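Local coordinates for glyoxalase family protein (PDB 1SS4) that is of unknown function but belongs to the metal-binding glyoxalase superfamily, and may act as a methylmalonyl-CoA epimerase, at residues Y135-G138 with I142-G145; V18-D23 with D85-P90; N35-A40 with H69-L74. All blocks are in the same frame, centred on the assembly; numbering follows the deposited sequence.

Contact 1 of 3, residues Y135-G138 with I142-G145; sequences YIRG and ILIG. With FMT (formic acid), chain F.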
loop_
_atom_site.group_PDB
_atom_site.type_symbol
_atom_site.label_atom_id
_atom_site.label_comp_id
_atom_site.label_asym_id
_atom_site.label_seq_id
_atom_site.Cartn_x
_atom_site.Cartn_y
_atom_site.Cartn_z
ATOM N N TYR A 135 0.801 -13.605 8.345
ATOM C CA TYR A 135 1.649 -12.738 7.530
ATOM C C TYR A 135 2.498 -13.701 6.730
ATOM O O TYR A 135 2.977 -14.706 7.252
ATOM C CB TYR A 135 2.577 -11.872 8.382
ATOM C CG TYR A 135 2.002 -10.560 8.863
ATOM C CD1 TYR A 135 2.831 -9.596 9.447
ATOM C CD2 TYR A 135 0.643 -10.285 8.759
ATOM C CE1 TYR A 135 2.317 -8.395 9.912
ATOM C CE2 TYR A 135 0.119 -9.095 9.228
ATOM C CZ TYR A 135 0.964 -8.154 9.805
ATOM O OH TYR A 135 0.433 -6.992 10.297
ATOM N N ILE A 136 2.694 -13.384 5.465
ATOM C CA ILE A 136 3.476 -14.216 4.575
ATOM C C ILE A 136 4.447 -13.342 3.824
ATOM O O ILE A 136 4.103 -12.216 3.465
ATOM C CB ILE A 136 2.563 -14.883 3.520
ATOM C CG1 ILE A 136 1.606 -15.850 4.206
ATOM C CG2 ILE A 136 3.399 -15.572 2.447
ATOM C CD1 ILE A 136 2.295 -17.050 4.785
ATOM N N ARG A 137 5.658 -13.858 3.609
ATOM C CA ARG A 137 6.666 -13.183 2.810
ATOM C C ARG A 137 6.448 -13.841 1.444
ATOM O O ARG A 137 6.727 -15.042 1.262
ATOM C CB ARG A 137 8.079 -13.489 3.320
ATOM C CG ARG A 137 8.424 -12.847 4.654
ATOM C CD ARG A 137 9.278 -11.620 4.455
ATOM N NE ARG A 137 9.445 -10.827 5.673
ATOM C CZ ARG A 137 9.499 -9.500 5.672
ATOM N NH1 ARG A 137 9.395 -8.860 4.518
ATOM N NH2 ARG A 137 9.663 -8.818 6.809
ATOM N N GLY A 138 5.923 -13.073 0.494
ATOM C CA GLY A 138 5.651 -13.624 -0.816
ATOM C C GLY A 138 6.748 -13.398 -1.829
ATOM O O GLY A 138 7.933 -13.513 -1.510
ATOM N N ILE A 142 8.314 -9.862 -0.244
ATOM C CA ILE A 142 7.338 -8.814 0.047
ATOM C C ILE A 142 6.267 -9.261 1.049
ATOM O O ILE A 142 5.620 -10.296 0.885
ATOM C CB ILE A 142 6.708 -8.310 -1.276
ATOM C CG1 ILE A 142 7.808 -7.615 -2.095
ATOM C CG2 ILE A 142 5.539 -7.333 -1.005
ATOM C CD1 ILE A 142 7.453 -7.345 -3.540
ATOM N N LEU A 143 6.086 -8.458 2.089
ATOM C CA LEU A 143 5.126 -8.758 3.145
ATOM C C LEU A 143 3.662 -8.570 2.742
ATOM O O LEU A 143 3.254 -7.492 2.292
ATOM C CB LEU A 143 5.424 -7.900 4.374
ATOM C CG LEU A 143 4.694 -8.280 5.666
ATOM C CD1 LEU A 143 5.201 -9.640 6.135
ATOM C CD2 LEU A 143 4.961 -7.207 6.744
ATOM N N ILE A 144 2.883 -9.639 2.930
ATOM C CA ILE A 144 1.452 -9.663 2.636
ATOM C C ILE A 144 0.730 -10.228 3.851
ATOM O O ILE A 144 1.281 -11.022 4.589
ATOM C CB ILE A 144 1.145 -10.603 1.463
ATOM C CG1 ILE A 144 1.956 -10.196 0.236
ATOM C CG2 ILE A 144 -0.314 -10.575 1.163
ATOM C CD1 ILE A 144 1.599 -8.831 -0.290
ATOM N N GLY A 145 -0.507 -9.800 4.048
ATOM C CA GLY A 145 -1.315 -10.297 5.133
ATOM C C GLY A 145 -2.460 -11.082 4.493
ATOM O O GLY A 145 -2.955 -10.729 3.423
HETATM C C FMT F . 10.346 -11.697 8.989
HETATM O O1 FMT F . 10.229 -12.315 7.879
HETATM O O2 FMT F . 9.389 -10.878 9.187
#

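Contact 2 of 3, residues V18-D23 with D85-P90; sequences VVESLD and DHRTAP. With NA (sodium ion), chain D.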
loop_
_atom_site.group_PDB
_atom_site.type_symbol
_atom_site.label_atom_id
_atom_site.label_comp_id
_atom_site.label_asym_id
_atom_site.label_seq_id
_atom_site.Cartn_x
_atom_site.Cartn_y
_atom_site.Cartn_z
ATOM N N VAL A 18 7.349 -1.677 -6.246
ATOM C CA VAL A 18 8.461 -1.704 -7.194
ATOM C C VAL A 18 9.093 -3.080 -7.001
ATOM O O VAL A 18 9.464 -3.439 -5.891
ATOM C CB VAL A 18 9.484 -0.592 -6.877
ATOM C CG1 VAL A 18 10.725 -0.741 -7.741
ATOM C CG2 VAL A 18 8.846 0.743 -7.113
ATOM N N VAL A 19 9.182 -3.858 -8.077
ATOM C CA VAL A 19 9.722 -5.197 -7.966
ATOM C C VAL A 19 10.905 -5.443 -8.890
ATOM O O VAL A 19 11.172 -4.652 -9.806
ATOM C CB VAL A 19 8.628 -6.253 -8.229
ATOM C CG1 VAL A 19 7.470 -6.038 -7.262
ATOM C CG2 VAL A 19 8.134 -6.165 -9.670
ATOM N N GLU A 20 11.615 -6.536 -8.614
ATOM C CA GLU A 20 12.786 -6.956 -9.379
ATOM C C GLU A 20 12.350 -7.651 -10.673
ATOM O O GLU A 20 12.889 -7.392 -11.745
ATOM C CB GLU A 20 13.610 -7.921 -8.523
ATOM C CG GLU A 20 14.999 -8.209 -9.031
ATOM C CD GLU A 20 15.781 -9.123 -8.091
ATOM O OE1 GLU A 20 16.949 -9.428 -8.430
ATOM O OE2 GLU A 20 15.241 -9.538 -7.020
ATOM N N SER A 21 11.369 -8.538 -10.561
ATOM C CA SER A 21 10.845 -9.288 -11.710
ATOM C C SER A 21 9.341 -9.088 -11.848
ATOM O O SER A 21 8.572 -9.524 -10.989
ATOM C CB SER A 21 11.117 -10.788 -11.547
ATOM O OG SER A 21 10.357 -11.547 -12.481
ATOM N N LEU A 22 8.921 -8.427 -12.925
ATOM C CA LEU A 22 7.498 -8.210 -13.147
ATOM C C LEU A 22 6.817 -9.567 -13.395
ATOM O O LEU A 22 5.734 -9.851 -12.859
ATOM C CB LEU A 22 7.289 -7.263 -14.336
ATOM C CG LEU A 22 5.989 -6.457 -14.329
ATOM C CD1 LEU A 22 5.882 -5.662 -13.018
ATOM C CD2 LEU A 22 5.954 -5.515 -15.530
ATOM N N ASP A 23 7.450 -10.417 -14.196
ATOM C CA ASP A 23 6.865 -11.734 -14.446
ATOM C C ASP A 23 6.565 -12.493 -13.149
ATOM O O ASP A 23 5.472 -13.043 -12.989
ATOM C CB ASP A 23 7.797 -12.601 -15.300
ATOM C CG ASP A 23 7.846 -12.166 -16.748
ATOM O OD1 ASP A 23 6.903 -11.492 -17.205
ATOM O OD2 ASP A 23 8.830 -12.512 -17.435
ATOM N N ASP A 85 16.331 -0.839 -1.202
ATOM C CA ASP A 85 15.419 -1.995 -1.172
ATOM C C ASP A 85 14.794 -2.104 0.214
ATOM O O ASP A 85 15.518 -2.152 1.187
ATOM C CB ASP A 85 16.227 -3.261 -1.490
ATOM C CG ASP A 85 15.390 -4.550 -1.458
ATOM O OD1 ASP A 85 14.152 -4.477 -1.515
ATOM O OD2 ASP A 85 15.992 -5.651 -1.382
ATOM N N HIS A 86 13.470 -2.063 0.330
ATOM C CA HIS A 86 12.848 -2.279 1.631
ATOM C C HIS A 86 11.854 -3.442 1.489
ATOM O O HIS A 86 10.942 -3.610 2.283
ATOM C CB HIS A 86 12.148 -1.021 2.193
ATOM C CG HIS A 86 11.296 -0.293 1.202
ATOM N ND1 HIS A 86 11.813 0.615 0.308
ATOM C CD2 HIS A 86 9.961 -0.334 0.971
ATOM C CE1 HIS A 86 10.833 1.105 -0.433
ATOM N NE2 HIS A 86 9.698 0.548 -0.049
ATOM N N ARG A 87 12.042 -4.254 0.459
ATOM C CA ARG A 87 11.156 -5.399 0.256
ATOM C C ARG A 87 11.145 -6.331 1.461
ATOM O O ARG A 87 10.101 -6.867 1.806
ATOM C CB ARG A 87 11.578 -6.195 -0.975
ATOM C CG ARG A 87 11.245 -5.533 -2.297
ATOM C CD ARG A 87 11.885 -6.335 -3.446
ATOM N NE ARG A 87 13.331 -6.509 -3.262
ATOM C CZ ARG A 87 14.102 -7.287 -4.026
ATOM N NH1 ARG A 87 13.573 -7.976 -5.043
ATOM N NH2 ARG A 87 15.402 -7.381 -3.777
ATOM N N THR A 88 12.299 -6.519 2.097
ATOM C CA THR A 88 12.358 -7.398 3.257
ATOM C C THR A 88 12.546 -6.637 4.573
ATOM O O THR A 88 13.170 -7.133 5.502
ATOM C CB THR A 88 13.472 -8.483 3.076
ATOM O OG1 THR A 88 14.662 -7.883 2.557
ATOM C CG2 THR A 88 13.006 -9.571 2.088
ATOM N N ALA A 89 12.000 -5.428 4.648
ATOM C CA ALA A 89 12.117 -4.622 5.860
ATOM C C ALA A 89 11.470 -5.365 7.021
ATOM O O ALA A 89 10.543 -6.166 6.819
ATOM C CB ALA A 89 11.413 -3.263 5.661
ATOM N N PRO A 90 11.962 -5.143 8.242
ATOM C CA PRO A 90 11.327 -5.849 9.359
ATOM C C PRO A 90 9.889 -5.365 9.563
ATOM O O PRO A 90 9.510 -4.276 9.103
ATOM C CB PRO A 90 12.228 -5.529 10.553
ATOM C CG PRO A 90 13.026 -4.342 10.131
ATOM C CD PRO A 90 13.215 -4.485 8.647
HETATM NA NA NA D . 16.965 -1.950 3.110
HETATM O O HOH W 1 16.938 -9.452 -5.102
HETATM O O HOH W 2 15.171 0.275 3.208
HETATM O O HOH W 3 18.230 -3.978 2.002
#

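Contact 3 of 3, residues N35-A40 with H69-L74; sequences NLEGRA and HSRIEL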
loop_
_atom_site.group_PDB
_atom_site.type_symbol
_atom_site.label_atom_id
_atom_site.label_comp_id
_atom_site.label_asym_id
_atom_site.label_seq_id
_atom_site.Cartn_x
_atom_site.Cartn_y
_atom_site.Cartn_z
ATOM N N ASN A 35 -6.373 -10.263 -10.846
ATOM C CA ASN A 35 -6.271 -10.442 -12.294
ATOM C C ASN A 35 -5.444 -9.315 -12.906
ATOM O O ASN A 35 -5.452 -8.185 -12.415
ATOM C CB ASN A 35 -7.669 -10.468 -12.915
ATOM C CG ASN A 35 -8.565 -11.524 -12.285
ATOM O OD1 ASN A 35 -8.098 -12.592 -11.879
ATOM N ND2 ASN A 35 -9.866 -11.231 -12.210
ATOM N N LEU A 36 -4.723 -9.639 -13.977
ATOM C CA LEU A 36 -3.876 -8.685 -14.667
ATOM C C LEU A 36 -4.706 -7.911 -15.684
ATOM O O LEU A 36 -5.237 -8.510 -16.619
ATOM C CB LEU A 36 -2.755 -9.435 -15.374
ATOM C CG LEU A 36 -1.791 -8.673 -16.273
ATOM C CD1 LEU A 36 -1.016 -7.616 -15.466
ATOM C CD2 LEU A 36 -0.832 -9.671 -16.888
ATOM N N GLU A 37 -4.826 -6.595 -15.493
ATOM C CA GLU A 37 -5.605 -5.733 -16.397
ATOM C C GLU A 37 -4.780 -5.327 -17.596
ATOM O O GLU A 37 -5.268 -5.288 -18.728
ATOM C CB GLU A 37 -6.061 -4.444 -15.705
ATOM C CG GLU A 37 -7.182 -4.576 -14.712
ATOM C CD GLU A 37 -7.707 -3.213 -14.270
ATOM O OE1 GLU A 37 -6.905 -2.402 -13.759
ATOM O OE2 GLU A 37 -8.920 -2.952 -14.431
ATOM N N GLY A 38 -3.518 -5.019 -17.347
ATOM C CA GLY A 38 -2.662 -4.602 -18.429
ATOM C C GLY A 38 -1.207 -4.641 -18.034
ATOM O O GLY A 38 -0.857 -4.759 -16.852
ATOM N N ARG A 39 -0.355 -4.526 -19.039
ATOM C CA ARG A 39 1.073 -4.562 -18.834
ATOM C C ARG A 39 1.697 -3.758 -19.955
ATOM O O ARG A 39 1.327 -3.926 -21.119
ATOM C CB ARG A 39 1.538 -6.017 -18.886
ATOM C CG ARG A 39 3.011 -6.191 -18.763
ATOM C CD ARG A 39 3.364 -7.665 -18.697
ATOM N NE ARG A 39 4.792 -7.820 -18.460
ATOM C CZ ARG A 39 5.366 -8.953 -18.093
ATOM N NH1 ARG A 39 4.631 -10.050 -17.918
ATOM N NH2 ARG A 39 6.674 -8.983 -17.888
ATOM N N ALA A 40 2.636 -2.885 -19.617
ATOM C CA ALA A 40 3.254 -2.074 -20.642
ATOM C C ALA A 40 4.555 -1.424 -20.220
ATOM O O ALA A 40 4.830 -1.245 -19.037
ATOM C CB ALA A 40 2.270 -1.013 -21.106
ATOM N N HIS A 69 -12.795 -3.441 -7.009
ATOM C CA HIS A 69 -12.584 -2.231 -6.222
ATOM C C HIS A 69 -11.147 -1.875 -5.905
ATOM O O HIS A 69 -10.845 -0.718 -5.614
ATOM C CB HIS A 69 -13.290 -2.330 -4.872
ATOM C CG HIS A 69 -14.756 -2.596 -4.959
ATOM N ND1 HIS A 69 -15.595 -1.876 -5.781
ATOM C CD2 HIS A 69 -15.544 -3.456 -4.269
ATOM C CE1 HIS A 69 -16.840 -2.276 -5.591
ATOM N NE2 HIS A 69 -16.836 -3.234 -4.677
ATOM N N SER A 70 -10.267 -2.863 -5.933
ATOM C CA SER A 70 -8.896 -2.622 -5.526
ATOM C C SER A 70 -7.874 -3.017 -6.555
ATOM O O SER A 70 -8.072 -3.965 -7.314
ATOM C CB SER A 70 -8.635 -3.376 -4.232
ATOM O OG SER A 70 -9.697 -3.165 -3.323
ATOM N N ARG A 71 -6.761 -2.303 -6.559
ATOM C CA ARG A 71 -5.719 -2.590 -7.519
ATOM C C ARG A 71 -4.321 -2.508 -6.933
ATOM O O ARG A 71 -4.061 -1.726 -6.014
ATOM C CB ARG A 71 -5.815 -1.619 -8.703
ATOM C CG ARG A 71 -7.017 -1.835 -9.610
ATOM C CD ARG A 71 -7.210 -0.661 -10.584
ATOM N NE ARG A 71 -8.184 -1.019 -11.607
ATOM C CZ ARG A 71 -9.500 -1.027 -11.422
ATOM N NH1 ARG A 71 -10.013 -0.672 -10.249
ATOM N NH2 ARG A 71 -10.300 -1.426 -12.400
ATOM N N ILE A 72 -3.430 -3.321 -7.496
ATOM C CA ILE A 72 -2.026 -3.334 -7.115
ATOM C C ILE A 72 -1.252 -3.051 -8.398
ATOM O O ILE A 72 -1.365 -3.775 -9.390
ATOM C CB ILE A 72 -1.588 -4.686 -6.559
ATOM C CG1 ILE A 72 -2.269 -4.932 -5.225
ATOM C CG2 ILE A 72 -0.056 -4.742 -6.430
ATOM C CD1 ILE A 72 -2.243 -6.410 -4.792
ATOM N N GLU A 73 -0.480 -1.974 -8.381
ATOM C CA GLU A 73 0.325 -1.616 -9.539
ATOM C C GLU A 73 1.729 -2.129 -9.289
ATOM O O GLU A 73 2.343 -1.797 -8.270
ATOM C CB GLU A 73 0.372 -0.096 -9.723
ATOM C CG GLU A 73 1.102 0.339 -10.987
ATOM C CD GLU A 73 1.080 1.858 -11.201
ATOM O OE1 GLU A 73 -0.010 2.471 -11.141
ATOM O OE2 GLU A 73 2.150 2.446 -11.435
ATOM N N LEU A 74 2.236 -2.924 -10.220
ATOM C CA LEU A 74 3.576 -3.472 -10.113
ATOM C C LEU A 74 4.462 -2.726 -11.106
ATOM O O LEU A 74 4.090 -2.545 -12.276
ATOM C CB LEU A 74 3.539 -4.981 -10.413
ATOM C CG LEU A 74 2.619 -5.796 -9.495
ATOM C CD1 LEU A 74 2.466 -7.218 -10.026
ATOM C CD2 LEU A 74 3.178 -5.826 -8.054
#

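Contact 1 of 3, residues Y135-G138 with I142-G145
G138 N donates to I142 O at 2.8 Å, nearly straight although the donor sits 31° out of the carbonyl plane of I142. It closes the turn end of the hairpin made by strands 131-137 and 143-149, middle strands of a four-stranded sheet. Two residues further along each strand, I136 and I144 form an antiparallel hydrogen-bonded pair: I136 N reaches I144 O at 2.9 Å, and I144 N returns to I136 O. Non-hydrogen-bonded pairs flank it, Y135 with G145 and R137 with L143; the side chains of Y135, R137 and L143 lie on the face opposite to I136 and I144. There L143, with CG anti to its own N (chi1 -168°), lays CD1 obliquely against the Y135 ring, 4.1 Å from CD1 of Y135. L143 CB lies over one face of the R137 guanidinium, 4.1 Å from NH1. R137 NE donates to O1 of a formate, probably from the crystallisation liquor, at 2.8 Å and NH2 to its O2; NH2 also donates to A89 O, and NH1 to G141 O. I144 packs on F28 and F29 of helix 22-32. Backbone bonds thus hold the hairpin, while partly exposed R137 carries charge and links the turn to the A89 loop.

Contact 2 of 3, residues V18-D23 with D85-P90
The long loop between strand 71-79 and strand 95-103, which links the two sheets of the chain, is fastened by R87 to E20, in the short link from strand 9-18 to helix 22-32. R87 NH1 donates to E20 OE2 at 3.0 Å, almost straight (170°) and in the guanidinium plane, but it meets the oxygen on the anti side and out of the carboxylate plane, the two flat groups standing 68° apart. Water 1 bridges the same pair, 2.6 Å from E20 OE2 and 2.9 Å from R87 NH2. D85 OD1 accepts R87 N at 2.9 Å, an Asx turn, and from the other face of its carboxylate R87 NE at 2.8 Å, in a side-on salt bridge completed by R87 NH2, which donates to D85 OD2. A bend at chi3 (-55°) folds the R87 chain back for this grip. H86 to A89 form a type I turn, and D85 O binds a sodium ion at 2.4 Å. E140 adds a second carboxylate to R87 NH1 and also accepts from the backbone N of E20 and S21. Beside this network H86 stacks on H86 of the second subunit, and V18 pairs with a strand of that subunit.

Contact 3 of 3, residues N35-A40 with H69-L74
E37 and R71 both set CG anti to the carbonyl carbon, beside the backbone N (chi1 -74° for E37), and from there each chain runs out extended until its charged end meets the other. The last torsion of R71, chi4 at 78°, turns the guanidinium about CD-NE, so that the NE hydrogen and NH2 both face the carboxylate. The grip is side-on and two-pronged. R71 NE donates to E37 OE1 at 2.9 Å, and R71 NH2 to E37 OE2, also at 2.9 Å. The fit is not coplanar, for carboxylate and guanidinium are turned 51° against each other. OE1 lies close to the guanidinium plane, yet NE comes to it from above the carboxylate plane; OE2 is met on its syn side, with some tilt in both planes. The methylene of R71 follows its nitrogen, CD coming within 3.6 Å of E37 OE1.

What the pair spans is the sheet itself. Strands 35-42 and 71-79 are not neighbours: strand 57-64 runs between them, antiparallel to both, and the bridge passes over it, with E37 resting on M62 and V64 and R71 on V64. E37 and G38 both bond to the backbone of M62, and the helix-like backbone of E37 is consistent with a classic beta bulge. From R71 to L74 charged and apolar residues alternate between the faces, I72 and L74 packing against helix 22-32. That helix with strands 9-18, 35-42, 57-64 and 71-79 forms a beta-alpha-beta-beta-beta module, the fold unit of this superfamily. R71 NH1 adds a weak bond to G68 O. With E37 exposed and R71 only partly covered, solvent probably screens this ion pair, and its two bonds give direction to a tie that spans the intervening strand 57-64 and buries little surface.

Contact 1 is the buried one, contact 2 is partly buried and contact 3 lies at the surface, and the chemistry follows: a backbone ladder with mostly apolar side chains, then a water-assisted salt-bridge network, then a two-bond ion pair. Contacts 1 and 3 sit on opposite sides of the chain's centre, each in its own four-stranded sheet, with centres about 18 Å apart. Contact 2 touches both. Toward contact 1, I142 packs on V19; toward contact 3, D23 pairs with R39, and L22 packs on L74. Contact 3 is nested inside the loop that contact 2 closes. All three also touch the second subunit.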